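Local atomic coordinates of Serine/threonine-protein kinase Tel1 (Chaetomium thermophilum, PDB entry 6SKY), a protein that probably phosphorylates serine and threonine residues that precede glutamine, using ATP, to activate checkpoint signalling when DNA is damaged. Residues A1957-Q1962 / C1978-K1983; D1915-I1920 / Y1931-D1936; A2213-D2216 / S2222-R2225; L1993-L1998 / F2015-K2020. All blocks are in the same frame, centred on the assembly; numbering follows the deposited sequence.

Contact 1: A1957-Q1962 / C1978-K1983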
loop_
_atom_site.group_PDB
_atom_site.type_symbol
_atom_site.label_atom_id
_atom_site.label_comp_id
_atom_site.label_asym_id
_atom_site.label_seq_id
_atom_site.Cartn_x
_atom_site.Cartn_y
_atom_site.Cartn_z
ATOM N N ALA A 1957 15.216 1.375 5.217
ATOM C CA ALA A 1957 14.793 2.417 6.149
ATOM C C ALA A 1957 15.384 2.206 7.538
ATOM O O ALA A 1957 16.042 3.094 8.096
ATOM C CB ALA A 1957 13.271 2.449 6.220
ATOM N N PHE A 1958 15.146 1.031 8.120
ATOM C CA PHE A 1958 15.620 0.749 9.468
ATOM C C PHE A 1958 17.140 0.733 9.535
ATOM O O PHE A 1958 17.733 1.206 10.514
ATOM C CB PHE A 1958 15.055 -0.584 9.947
ATOM C CG PHE A 1958 13.586 -0.561 10.221
ATOM C CD1 PHE A 1958 12.677 -0.593 9.194
ATOM C CD2 PHE A 1958 13.114 -0.517 11.508
ATOM C CE1 PHE A 1958 11.333 -0.569 9.447
ATOM C CE2 PHE A 1958 11.771 -0.498 11.758
ATOM C CZ PHE A 1958 10.884 -0.523 10.728
ATOM N N ARG A 1959 17.795 0.211 8.498
ATOM C CA ARG A 1959 19.249 0.192 8.482
ATOM C C ARG A 1959 19.827 1.586 8.336
ATOM O O ARG A 1959 20.834 1.902 8.967
ATOM C CB ARG A 1959 19.754 -0.698 7.360
ATOM C CG ARG A 1959 20.120 -2.074 7.795
ATOM C CD ARG A 1959 21.040 -2.053 8.980
ATOM N NE ARG A 1959 21.116 -3.377 9.575
ATOM C CZ ARG A 1959 21.771 -3.656 10.689
ATOM N NH1 ARG A 1959 21.784 -4.892 11.158
ATOM N NH2 ARG A 1959 22.411 -2.698 11.337
ATOM N N GLY A 1960 19.230 2.431 7.499
ATOM C CA GLY A 1960 19.698 3.797 7.401
ATOM C C GLY A 1960 19.555 4.547 8.704
ATOM O O GLY A 1960 20.426 5.330 9.075
ATOM N N ALA A 1961 18.462 4.314 9.425
ATOM C CA ALA A 1961 18.306 4.963 10.723
ATOM C C ALA A 1961 19.383 4.505 11.700
ATOM O O ALA A 1961 20.022 5.327 12.366
ATOM C CB ALA A 1961 16.913 4.694 11.278
ATOM N N GLN A 1962 19.604 3.192 11.796
ATOM C CA GLN A 1962 20.671 2.682 12.654
ATOM C C GLN A 1962 22.022 3.260 12.263
ATOM O O GLN A 1962 22.807 3.676 13.118
ATOM C CB GLN A 1962 20.722 1.161 12.581
ATOM C CG GLN A 1962 19.588 0.462 13.259
ATOM C CD GLN A 1962 19.699 0.511 14.756
ATOM O OE1 GLN A 1962 20.739 0.872 15.299
ATOM N NE2 GLN A 1962 18.622 0.150 15.440
ATOM N N CYS A 1978 27.121 -0.571 7.949
ATOM C CA CYS A 1978 27.471 -0.402 6.547
ATOM C C CYS A 1978 27.417 -1.737 5.827
ATOM O O CYS A 1978 26.791 -1.857 4.770
ATOM C CB CYS A 1978 28.851 0.231 6.426
ATOM S SG CYS A 1978 29.294 0.761 4.775
ATOM N N ASN A 1979 28.015 -2.770 6.425
ATOM C CA ASN A 1979 27.954 -4.102 5.840
ATOM C C ASN A 1979 26.520 -4.479 5.520
ATOM O O ASN A 1979 26.175 -4.753 4.364
ATOM C CB ASN A 1979 28.579 -5.121 6.789
ATOM C CG ASN A 1979 30.069 -5.232 6.615
ATOM O OD1 ASN A 1979 30.592 -5.035 5.523
ATOM N ND2 ASN A 1979 30.766 -5.547 7.693
ATOM N N ALA A 1980 25.655 -4.423 6.534
ATOM C CA ALA A 1980 24.257 -4.762 6.330
ATOM C C ALA A 1980 23.679 -3.960 5.182
ATOM O O ALA A 1980 23.069 -4.520 4.265
ATOM C CB ALA A 1980 23.472 -4.520 7.612
ATOM N N LEU A 1981 23.941 -2.654 5.171
ATOM C CA LEU A 1981 23.390 -1.804 4.127
ATOM C C LEU A 1981 23.816 -2.288 2.756
ATOM O O LEU A 1981 22.983 -2.446 1.859
ATOM C CB LEU A 1981 23.812 -0.358 4.345
ATOM C CG LEU A 1981 22.835 0.435 5.192
ATOM C CD1 LEU A 1981 23.399 1.785 5.452
ATOM C CD2 LEU A 1981 21.533 0.546 4.459
ATOM N N ILE A 1982 25.107 -2.574 2.587
ATOM C CA ILE A 1982 25.580 -3.038 1.290
ATOM C C ILE A 1982 24.812 -4.281 0.884
ATOM O O ILE A 1982 24.278 -4.367 -0.230
ATOM C CB ILE A 1982 27.095 -3.290 1.326
ATOM C CG1 ILE A 1982 27.829 -2.004 1.677
ATOM C CG2 ILE A 1982 27.567 -3.774 -0.013
ATOM C CD1 ILE A 1982 29.205 -2.223 2.201
ATOM N N LYS A 1983 24.672 -5.224 1.816
ATOM C CA LYS A 1983 23.897 -6.423 1.544
ATOM C C LYS A 1983 22.508 -6.050 1.061
ATOM O O LYS A 1983 22.084 -6.461 -0.023
ATOM C CB LYS A 1983 23.832 -7.288 2.799
ATOM C CG LYS A 1983 23.350 -8.695 2.561
ATOM C CD LYS A 1983 23.063 -9.397 3.871
ATOM C CE LYS A 1983 22.332 -10.705 3.639
ATOM N NZ LYS A 1983 21.796 -11.273 4.905
#
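Arg-1959 and Gly-1960 of helix 1953-1968 meet Ala-1980 and Leu-1981 of helix 1974-1988, the next helix in the chain. The two form a hairpin of the FAT alpha solenoid: their short segments run roughly antiparallel, at 156°, with axes 9.7 Å apart. Going along 1957-1962, Ala-1957 points away and Phe-1958 does not reach this partner; the Phe-1958 ring packs on Leu-1943 of helix 1939-1948 and also meets Leu-2182 and His-2217 of the second subunit. Arg-1959 is the first residue to cross the gap. Its CB sits on the Leu-1981 methyl CD2 at 3.6 Å, and the chain then bends at chi2 (-51°), which carries the aliphatic part and the guanidinium past Ala-1980. The Ala-1980 methyl CB lies over one face of that flat group, displaced toward its rim, so that Arg-1959 NE is the atom nearest to it, at 3.3 Å. Beyond the methyl, Arg-1959 NH2 makes a salt bridge with Asp-1977, while NH1 has a long, weak ion pair with Glu-1947. A leucine in place of Arg-1959 would probably leave Asp-1977 without its positive mate and the Ala-1980 methyl without the planar group it lies against. Gly-1960 comes next and has only backbone to offer: its N faces Leu-1981 CD2 at 4.3 Å. Leu-1981 also reaches Leu-1997 of helix 1991-1999. The turn of helix that presents Arg-1959 and Gly-1960 is closed by ordinary backbone bonds, among them Gln-1962 N to Phe-1958 O at 3.0 Å.

Contact 2: D1915-I1920 / Y1931-D1936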
loop_
_atom_site.group_PDB
_atom_site.type_symbol
_atom_site.label_atom_id
_atom_site.label_comp_id
_atom_site.label_asym_id
_atom_site.label_seq_id
_atom_site.Cartn_x
_atom_site.Cartn_y
_atom_site.Cartn_z
ATOM N N ASP A 1915 17.864 -20.541 22.711
ATOM C CA ASP A 1915 18.984 -19.950 22.001
ATOM C C ASP A 1915 19.500 -20.847 20.887
ATOM O O ASP A 1915 20.161 -20.356 19.966
ATOM C CB ASP A 1915 20.123 -19.640 22.977
ATOM C CG ASP A 1915 21.105 -18.635 22.421
ATOM O OD1 ASP A 1915 20.858 -18.110 21.316
ATOM O OD2 ASP A 1915 22.123 -18.360 23.090
ATOM N N ILE A 1916 19.214 -22.144 20.952
ATOM C CA ILE A 1916 19.577 -23.038 19.865
ATOM C C ILE A 1916 18.480 -23.087 18.809
ATOM O O ILE A 1916 18.766 -23.319 17.629
ATOM C CB ILE A 1916 19.899 -24.439 20.412
ATOM C CG1 ILE A 1916 20.807 -25.181 19.445
ATOM C CG2 ILE A 1916 18.640 -25.236 20.682
ATOM C CD1 ILE A 1916 22.156 -24.533 19.291
ATOM N N LEU A 1917 17.235 -22.834 19.204
ATOM C CA LEU A 1917 16.138 -22.822 18.252
ATOM C C LEU A 1917 16.283 -21.691 17.247
ATOM O O LEU A 1917 15.869 -21.832 16.094
ATOM C CB LEU A 1917 14.822 -22.709 19.003
ATOM C CG LEU A 1917 13.738 -23.716 18.645
ATOM C CD1 LEU A 1917 14.300 -25.109 18.637
ATOM C CD2 LEU A 1917 12.619 -23.612 19.646
ATOM N N LEU A 1918 16.885 -20.578 17.654
ATOM C CA LEU A 1918 17.080 -19.470 16.730
ATOM C C LEU A 1918 18.094 -19.825 15.657
ATOM O O LEU A 1918 17.881 -19.542 14.472
ATOM C CB LEU A 1918 17.517 -18.229 17.499
ATOM C CG LEU A 1918 17.802 -16.972 16.690
ATOM C CD1 LEU A 1918 16.590 -16.572 15.896
ATOM C CD2 LEU A 1918 18.224 -15.859 17.612
ATOM N N GLU A 1919 19.196 -20.461 16.050
ATOM C CA GLU A 1919 20.194 -20.884 15.080
ATOM C C GLU A 1919 19.671 -21.995 14.189
ATOM O O GLU A 1919 20.077 -22.094 13.030
ATOM C CB GLU A 1919 21.458 -21.337 15.796
ATOM C CG GLU A 1919 22.637 -21.500 14.876
ATOM C CD GLU A 1919 23.895 -21.902 15.610
ATOM O OE1 GLU A 1919 23.852 -21.978 16.856
ATOM O OE2 GLU A 1919 24.926 -22.145 14.945
ATOM N N ILE A 1920 18.779 -22.840 14.703
ATOM C CA ILE A 1920 18.157 -23.852 13.858
ATOM C C ILE A 1920 17.262 -23.199 12.815
ATOM O O ILE A 1920 17.371 -23.480 11.619
ATOM C CB ILE A 1920 17.371 -24.860 14.709
ATOM C CG1 ILE A 1920 18.306 -25.679 15.577
ATOM C CG2 ILE A 1920 16.567 -25.770 13.830
ATOM C CD1 ILE A 1920 17.595 -26.474 16.603
ATOM N N TYR A 1931 9.341 -17.721 11.256
ATOM C CA TYR A 1931 8.370 -16.802 11.825
ATOM C C TYR A 1931 7.605 -17.389 12.993
ATOM O O TYR A 1931 6.833 -16.669 13.625
ATOM C CB TYR A 1931 7.391 -16.357 10.751
ATOM C CG TYR A 1931 8.070 -15.718 9.580
ATOM C CD1 TYR A 1931 8.254 -14.357 9.525
ATOM C CD2 TYR A 1931 8.540 -16.478 8.538
ATOM C CE1 TYR A 1931 8.880 -13.775 8.461
ATOM C CE2 TYR A 1931 9.169 -15.905 7.472
ATOM C CZ TYR A 1931 9.338 -14.554 7.438
ATOM O OH TYR A 1931 9.965 -13.979 6.366
ATOM N N GLY A 1932 7.792 -18.663 13.298
ATOM C CA GLY A 1932 7.097 -19.246 14.421
ATOM C C GLY A 1932 7.807 -19.123 15.728
ATOM O O GLY A 1932 7.231 -19.428 16.771
ATOM N N LEU A 1933 9.052 -18.677 15.696
ATOM C CA LEU A 1933 9.849 -18.505 16.894
ATOM C C LEU A 1933 9.534 -17.172 17.547
ATOM O O LEU A 1933 9.395 -16.153 16.869
ATOM C CB LEU A 1933 11.327 -18.578 16.540
ATOM C CG LEU A 1933 12.309 -18.818 17.670
ATOM C CD1 LEU A 1933 12.165 -20.226 18.188
ATOM C CD2 LEU A 1933 13.684 -18.572 17.150
ATOM N N SER A 1934 9.421 -17.178 18.869
ATOM C CA SER A 1934 9.075 -15.986 19.629
ATOM C C SER A 1934 10.324 -15.375 20.244
ATOM O O SER A 1934 11.124 -16.077 20.872
ATOM C CB SER A 1934 8.063 -16.318 20.721
ATOM O OG SER A 1934 8.503 -17.422 21.484
ATOM N N GLN A 1935 10.488 -14.069 20.062
ATOM C CA GLN A 1935 11.635 -13.354 20.592
ATOM C C GLN A 1935 11.215 -11.934 20.930
ATOM O O GLN A 1935 10.380 -11.344 20.243
ATOM C CB GLN A 1935 12.791 -13.360 19.594
ATOM C CG GLN A 1935 12.378 -13.720 18.190
ATOM C CD GLN A 1935 13.556 -13.968 17.295
ATOM O OE1 GLN A 1935 14.696 -13.733 17.677
ATOM N NE2 GLN A 1935 13.292 -14.447 16.094
ATOM N N ASP A 1936 11.802 -11.397 21.997
ATOM C CA ASP A 1936 11.401 -10.094 22.510
ATOM C C ASP A 1936 11.504 -9.023 21.434
ATOM O O ASP A 1936 12.395 -9.047 20.584
ATOM C CB ASP A 1936 12.256 -9.715 23.711
ATOM C CG ASP A 1936 13.614 -10.357 23.672
ATOM O OD1 ASP A 1936 13.845 -11.194 22.779
ATOM O OD2 ASP A 1936 14.453 -10.029 24.535
#
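Leu-1933 reaches out of the loop that follows helix 1916-1923 and sets its two methyls against Leu-1917 and Leu-1918, adjacent residues of that helix. With CG anti to the backbone N (chi1 -163°), the side chain extends from the loop and forks where it meets the helix, one branch for each leucine. Its CD1 serves Leu-1917, lying 3.7 Å from CD2 of that residue and close to its CB as well. Its CD2 serves Leu-1918: it settles over the backbone, 3.5 Å from Leu-1918 CA, and also meets Leu-1918 CD1 at 3.7 Å. The Leu-1918 and Leu-1933 side chains cross at about a right angle, with that one methyl of Leu-1933 touching both the backbone and a branch of Leu-1918. Leu-1918 itself has CG anti to its N (chi1 179°), which swings its methyls over toward the loop even though its CB does not start out in that direction. There the amide end of Gln-1935 adds a smaller, marginal contact, with OE1 3.8 Å from Leu-1918 CD1. The whole junction is apolar packing at a partly exposed site: the loop between helices 1916-1923 and 1939-1948 folds back on the first of them. On its other sides the helix lies on its solenoid neighbours, Ile-1920 against Ala-1887 and Leu-1888 of helix 1884-1898, and Ile-1916 against Thr-1879 of helix 1871-1880. The kinase domain borders the contact too: Leu-1917 touches Ile-2810, and Tyr-1931 makes a cation-pi contact with Arg-2819 of helix 2816-2828. Past Gln-1935 the loop leads into helix 1939-1948, where Thr-1941 bonds the carbonyl of Asp-1936.

Contact 3: A2213-D2216 / S2222-R2225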
loop_
_atom_site.group_PDB
_atom_site.type_symbol
_atom_site.label_atom_id
_atom_site.label_comp_id
_atom_site.label_asym_id
_atom_site.label_seq_id
_atom_site.Cartn_x
_atom_site.Cartn_y
_atom_site.Cartn_z
ATOM N N ALA A 2213 6.526 -1.258 -17.037
ATOM C CA ALA A 2213 7.147 -0.902 -15.768
ATOM C C ALA A 2213 6.366 0.199 -15.061
ATOM O O ALA A 2213 6.083 0.108 -13.860
ATOM C CB ALA A 2213 8.591 -0.480 -16.000
ATOM N N LEU A 2214 5.997 1.249 -15.799
ATOM C CA LEU A 2214 5.186 2.317 -15.219
ATOM C C LEU A 2214 3.885 1.779 -14.645
ATOM O O LEU A 2214 3.523 2.087 -13.510
ATOM C CB LEU A 2214 4.894 3.390 -16.259
ATOM C CG LEU A 2214 6.031 4.347 -16.573
ATOM C CD1 LEU A 2214 5.607 5.340 -17.616
ATOM C CD2 LEU A 2214 6.460 5.039 -15.323
ATOM N N TRP A 2215 3.163 0.974 -15.419
ATOM C CA TRP A 2215 1.891 0.447 -14.945
ATOM C C TRP A 2215 2.066 -0.393 -13.698
ATOM O O TRP A 2215 1.203 -0.388 -12.817
ATOM C CB TRP A 2215 1.219 -0.382 -16.031
ATOM C CG TRP A 2215 -0.067 -0.995 -15.599
ATOM C CD1 TRP A 2215 -0.246 -2.241 -15.105
ATOM C CD2 TRP A 2215 -1.360 -0.388 -15.630
ATOM N NE1 TRP A 2215 -1.564 -2.456 -14.824
ATOM C CE2 TRP A 2215 -2.270 -1.328 -15.136
ATOM C CE3 TRP A 2215 -1.835 0.860 -16.027
ATOM C CZ2 TRP A 2215 -3.620 -1.062 -15.029
ATOM C CZ3 TRP A 2215 -3.171 1.118 -15.918
ATOM C CH2 TRP A 2215 -4.049 0.166 -15.425
ATOM N N ASP A 2216 3.162 -1.130 -13.600
ATOM C CA ASP A 2216 3.353 -1.964 -12.424
ATOM C C ASP A 2216 3.876 -1.196 -11.224
ATOM O O ASP A 2216 3.874 -1.738 -10.120
ATOM C CB ASP A 2216 4.276 -3.131 -12.756
ATOM C CG ASP A 2216 3.568 -4.207 -13.554
ATOM O OD1 ASP A 2216 3.610 -4.163 -14.799
ATOM O OD2 ASP A 2216 2.935 -5.088 -12.938
ATOM N N SER A 2222 0.398 7.703 -16.891
ATOM C CA SER A 2222 1.643 7.762 -17.645
ATOM C C SER A 2222 1.778 6.567 -18.572
ATOM O O SER A 2222 2.186 6.709 -19.728
ATOM C CB SER A 2222 2.823 7.828 -16.688
ATOM O OG SER A 2222 2.556 8.720 -15.630
ATOM N N SER A 2223 1.422 5.380 -18.083
ATOM C CA SER A 2223 1.459 4.181 -18.905
ATOM C C SER A 2223 0.494 4.271 -20.076
ATOM O O SER A 2223 0.835 3.894 -21.202
ATOM C CB SER A 2223 1.140 2.971 -18.045
ATOM O OG SER A 2223 0.647 1.912 -18.828
ATOM N N ILE A 2224 -0.718 4.769 -19.836
ATOM C CA ILE A 2224 -1.692 4.890 -20.916
ATOM C C ILE A 2224 -1.217 5.886 -21.965
ATOM O O ILE A 2224 -1.345 5.644 -23.170
ATOM C CB ILE A 2224 -3.064 5.272 -20.343
ATOM C CG1 ILE A 2224 -3.595 4.146 -19.471
ATOM C CG2 ILE A 2224 -4.029 5.563 -21.444
ATOM C CD1 ILE A 2224 -4.763 4.540 -18.636
ATOM N N ARG A 2225 -0.662 7.020 -21.531
ATOM C CA ARG A 2225 -0.176 8.012 -22.484
ATOM C C ARG A 2225 0.990 7.473 -23.294
ATOM O O ARG A 2225 1.102 7.743 -24.494
ATOM C CB ARG A 2225 0.235 9.284 -21.758
ATOM C CG ARG A 2225 -0.862 9.970 -21.002
ATOM C CD ARG A 2225 -2.102 10.139 -21.831
ATOM N NE ARG A 2225 -3.157 10.782 -21.060
ATOM C CZ ARG A 2225 -4.441 10.766 -21.390
ATOM N NH1 ARG A 2225 -5.328 11.383 -20.632
ATOM N NH2 ARG A 2225 -4.836 10.132 -22.477
#
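Leu-2214 and Trp-2215, side by side near the end of helix 2203-2217, rest on two consecutive serines, Ser-2222 and Ser-2223, near the start of helix 2220-2232. The Leu-2214 methyl CD1 meets Ser-2222 CB at 3.8 Å, while further back along the same side chain Leu-2214 CB faces Ser-2223 CB at 4.2 Å. Trp-2215 uses its stem and one corner of its indole: CB is 3.7 Å from Ser-2223 OG, and CE3 is 3.9 Å from that same oxygen, which approaches the ring obliquely. These are van der Waals contacts. Small serine side chains let the backbones come near, with Trp-2215 CA 5.5 Å from Ser-2223 CA. This is a helical hairpin of the FAT solenoid, its two helices joined by a turn only two residues long. What positions the Ser-2223 hydroxyl lies outside the pair: turned anti to the backbone N (chi1 157°), it is hydrogen-bonded to Gln-2255 NE2 of helix 2245-2259 and weakly to the carbonyl of Ala-2211. Helix 2245-2259 also backs the indole, since Trp-2215 packs on Gln-2255 and Val-2258, and Ile-2224 touches it through Gln-2255 and Val-2256. Further out, the hairpin abuts the second subunit of the dimer, where Leu-2214 packs on Leu-1939 and Ser-2222 on Val-1942 of that other chain.

Contact 4: L1993-L1998 / F2015-K2020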
loop_
_atom_site.group_PDB
_atom_site.type_symbol
_atom_site.label_atom_id
_atom_site.label_comp_id
_atom_site.label_asym_id
_atom_site.label_seq_id
_atom_site.Cartn_x
_atom_site.Cartn_y
_atom_site.Cartn_z
ATOM N N LEU A 1993 24.697 2.811 -5.662
ATOM C CA LEU A 1993 24.715 3.171 -4.251
ATOM C C LEU A 1993 25.586 2.220 -3.447
ATOM O O LEU A 1993 26.349 2.653 -2.579
ATOM C CB LEU A 1993 23.298 3.187 -3.691
ATOM C CG LEU A 1993 22.462 4.445 -3.885
ATOM C CD1 LEU A 1993 21.931 4.530 -5.297
ATOM C CD2 LEU A 1993 21.336 4.452 -2.888
ATOM N N SER A 1994 25.485 0.921 -3.711
ATOM C CA SER A 1994 26.341 -0.017 -3.005
ATOM C C SER A 1994 27.791 0.140 -3.420
ATOM O O SER A 1994 28.689 -0.089 -2.610
ATOM C CB SER A 1994 25.860 -1.441 -3.237
ATOM O OG SER A 1994 25.623 -1.662 -4.606
ATOM N N ASN A 1995 28.044 0.561 -4.655
ATOM C CA ASN A 1995 29.410 0.856 -5.064
ATOM C C ASN A 1995 29.981 2.013 -4.262
ATOM O O ASN A 1995 31.111 1.947 -3.766
ATOM C CB ASN A 1995 29.446 1.175 -6.551
ATOM C CG ASN A 1995 30.845 1.266 -7.085
ATOM O OD1 ASN A 1995 31.731 0.546 -6.645
ATOM N ND2 ASN A 1995 31.054 2.155 -8.040
ATOM N N SER A 1996 29.213 3.091 -4.124
ATOM C CA SER A 1996 29.687 4.219 -3.332
ATOM C C SER A 1996 29.849 3.851 -1.867
ATOM O O SER A 1996 30.722 4.392 -1.190
ATOM C CB SER A 1996 28.735 5.398 -3.477
ATOM O OG SER A 1996 27.591 5.213 -2.681
ATOM N N LEU A 1997 29.015 2.949 -1.354
ATOM C CA LEU A 1997 29.159 2.521 0.033
ATOM C C LEU A 1997 30.352 1.601 0.226
ATOM O O LEU A 1997 30.889 1.512 1.332
ATOM C CB LEU A 1997 27.896 1.813 0.500
ATOM C CG LEU A 1997 26.887 2.560 1.353
ATOM C CD1 LEU A 1997 25.793 1.613 1.733
ATOM C CD2 LEU A 1997 27.542 3.103 2.587
ATOM N N LEU A 1998 30.753 0.880 -0.819
ATOM C CA LEU A 1998 31.935 0.035 -0.734
ATOM C C LEU A 1998 33.205 0.857 -0.829
ATOM O O LEU A 1998 34.169 0.590 -0.109
ATOM C CB LEU A 1998 31.916 -1.020 -1.835
ATOM C CG LEU A 1998 30.956 -2.193 -1.700
ATOM C CD1 LEU A 1998 30.785 -2.865 -3.029
ATOM C CD2 LEU A 1998 31.489 -3.161 -0.698
ATOM N N PHE A 2015 32.275 -8.124 -5.830
ATOM C CA PHE A 2015 32.383 -8.639 -7.187
ATOM C C PHE A 2015 31.049 -8.715 -7.915
ATOM O O PHE A 2015 31.026 -8.584 -9.144
ATOM C CB PHE A 2015 33.101 -9.978 -7.153
ATOM C CG PHE A 2015 34.542 -9.839 -6.819
ATOM C CD1 PHE A 2015 35.470 -9.633 -7.804
ATOM C CD2 PHE A 2015 34.962 -9.837 -5.514
ATOM C CE1 PHE A 2015 36.782 -9.467 -7.497
ATOM C CE2 PHE A 2015 36.276 -9.671 -5.209
ATOM C CZ PHE A 2015 37.181 -9.484 -6.200
ATOM N N THR A 2016 29.933 -8.821 -7.196
ATOM C CA THR A 2016 28.631 -8.673 -7.828
ATOM C C THR A 2016 28.442 -7.264 -8.361
ATOM O O THR A 2016 27.980 -7.074 -9.490
ATOM C CB THR A 2016 27.529 -9.015 -6.835
ATOM O OG1 THR A 2016 27.699 -10.355 -6.378
ATOM C CG2 THR A 2016 26.192 -8.903 -7.490
ATOM N N THR A 2017 28.800 -6.260 -7.560
ATOM C CA THR A 2017 28.673 -4.878 -7.996
ATOM C C THR A 2017 29.607 -4.573 -9.152
ATOM O O THR A 2017 29.233 -3.860 -10.087
ATOM C CB THR A 2017 28.956 -3.952 -6.823
ATOM O OG1 THR A 2017 28.084 -4.282 -5.741
ATOM C CG2 THR A 2017 28.730 -2.530 -7.211
ATOM N N ALA A 2018 30.826 -5.107 -9.112
ATOM C CA ALA A 2018 31.755 -4.887 -10.208
ATOM C C ALA A 2018 31.251 -5.509 -11.497
ATOM O O ALA A 2018 31.450 -4.950 -12.575
ATOM C CB ALA A 2018 33.123 -5.446 -9.847
ATOM N N ARG A 2019 30.600 -6.670 -11.412
ATOM C CA ARG A 2019 30.075 -7.292 -12.621
ATOM C C ARG A 2019 28.850 -6.558 -13.147
ATOM O O ARG A 2019 28.666 -6.443 -14.361
ATOM C CB ARG A 2019 29.743 -8.749 -12.355
ATOM C CG ARG A 2019 29.241 -9.467 -13.566
ATOM C CD ARG A 2019 28.821 -10.871 -13.248
ATOM N NE ARG A 2019 27.864 -10.941 -12.158
ATOM C CZ ARG A 2019 26.583 -10.632 -12.272
ATOM N NH1 ARG A 2019 25.787 -10.729 -11.228
ATOM N NH2 ARG A 2019 26.107 -10.208 -13.420
ATOM N N LYS A 2020 27.994 -6.063 -12.256
ATOM C CA LYS A 2020 26.802 -5.355 -12.706
ATOM C C LYS A 2020 27.146 -4.014 -13.332
ATOM O O LYS A 2020 26.545 -3.626 -14.336
ATOM C CB LYS A 2020 25.837 -5.161 -11.547
ATOM C CG LYS A 2020 25.110 -6.404 -11.156
ATOM C CD LYS A 2020 24.287 -6.161 -9.928
ATOM C CE LYS A 2020 23.510 -7.392 -9.553
ATOM N NZ LYS A 2020 22.643 -7.805 -10.674
#
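Asn-1995 carries the flat group on the near side of helix 1991-1999, yet it meets Thr-2017 through its CB and not through a face or an edge of its amide: the Thr-2017 methyl CG2 lies 3.8 Å from Asn-1995 CB. The ring of Phe-2015 takes no part here and turns to Tyr-2040, which it meets edge-to-face. The frame is a pair of successive helices in the FAT alpha solenoid, 1991-1999 and 2011-2021, whose short segments cross at 130° with axes 9.9 Å apart. Thr-2017 is the single residue of its segment that enters the gap, and its two branches divide the work. CG2 goes to Asn-1995; OG1, beside its own backbone N, looks toward Ser-1994 OG at 3.8 Å and Leu-1998 CD1 at 4.1 Å. The two hydroxyls are too far apart to bond. Each bonds backbone carbonyls nearby in the chain instead, Thr-2017 OG1 that of Ala-2013 and Ser-1994 OG those of Ala-1991 and of Leu-1990 just before the helix. Replacing Thr-2017 with a glycine would strip both branches from the gap and is likely to leave Asn-1995 CB and Leu-1998 CD1 facing an opening. On the far side of helix 1991-1999 the dimer begins: Ser-1996 packs on Ser-1996 of the second subunit, and Leu-1993 on its Leu-1981. The Ser-1996 hydroxyl also bonds back within its helix, OG donating to Leu-1993 O at 2.8 Å from 25° out of the carbonyl plane, on the same face as the backbone donor Leu-1997 N.

In the fold
All four contacts belong to the FAT region, away from the pocket that holds the ATP analogue and magnesium. Contacts 1 and 4 are the close pair, with centres 15 Å apart: helices 1974-1988 and 1991-1999 follow each other and pack directly, Cys-1978 SG lying 3.7 Å from Leu-1997 CD2. Contact 2 comes earlier in the chain, its centre 23 Å from that of contact 1, and borders the kinase domain. Contact 3 stands apart, about 17 Å from contact 4 between nearest atoms. Contacts 1, 3 and 4 all touch the second subunit, and contacts 1 and 4 also meet each other across the dimer, through Leu-1981 of one chain and Leu-1993 of the other.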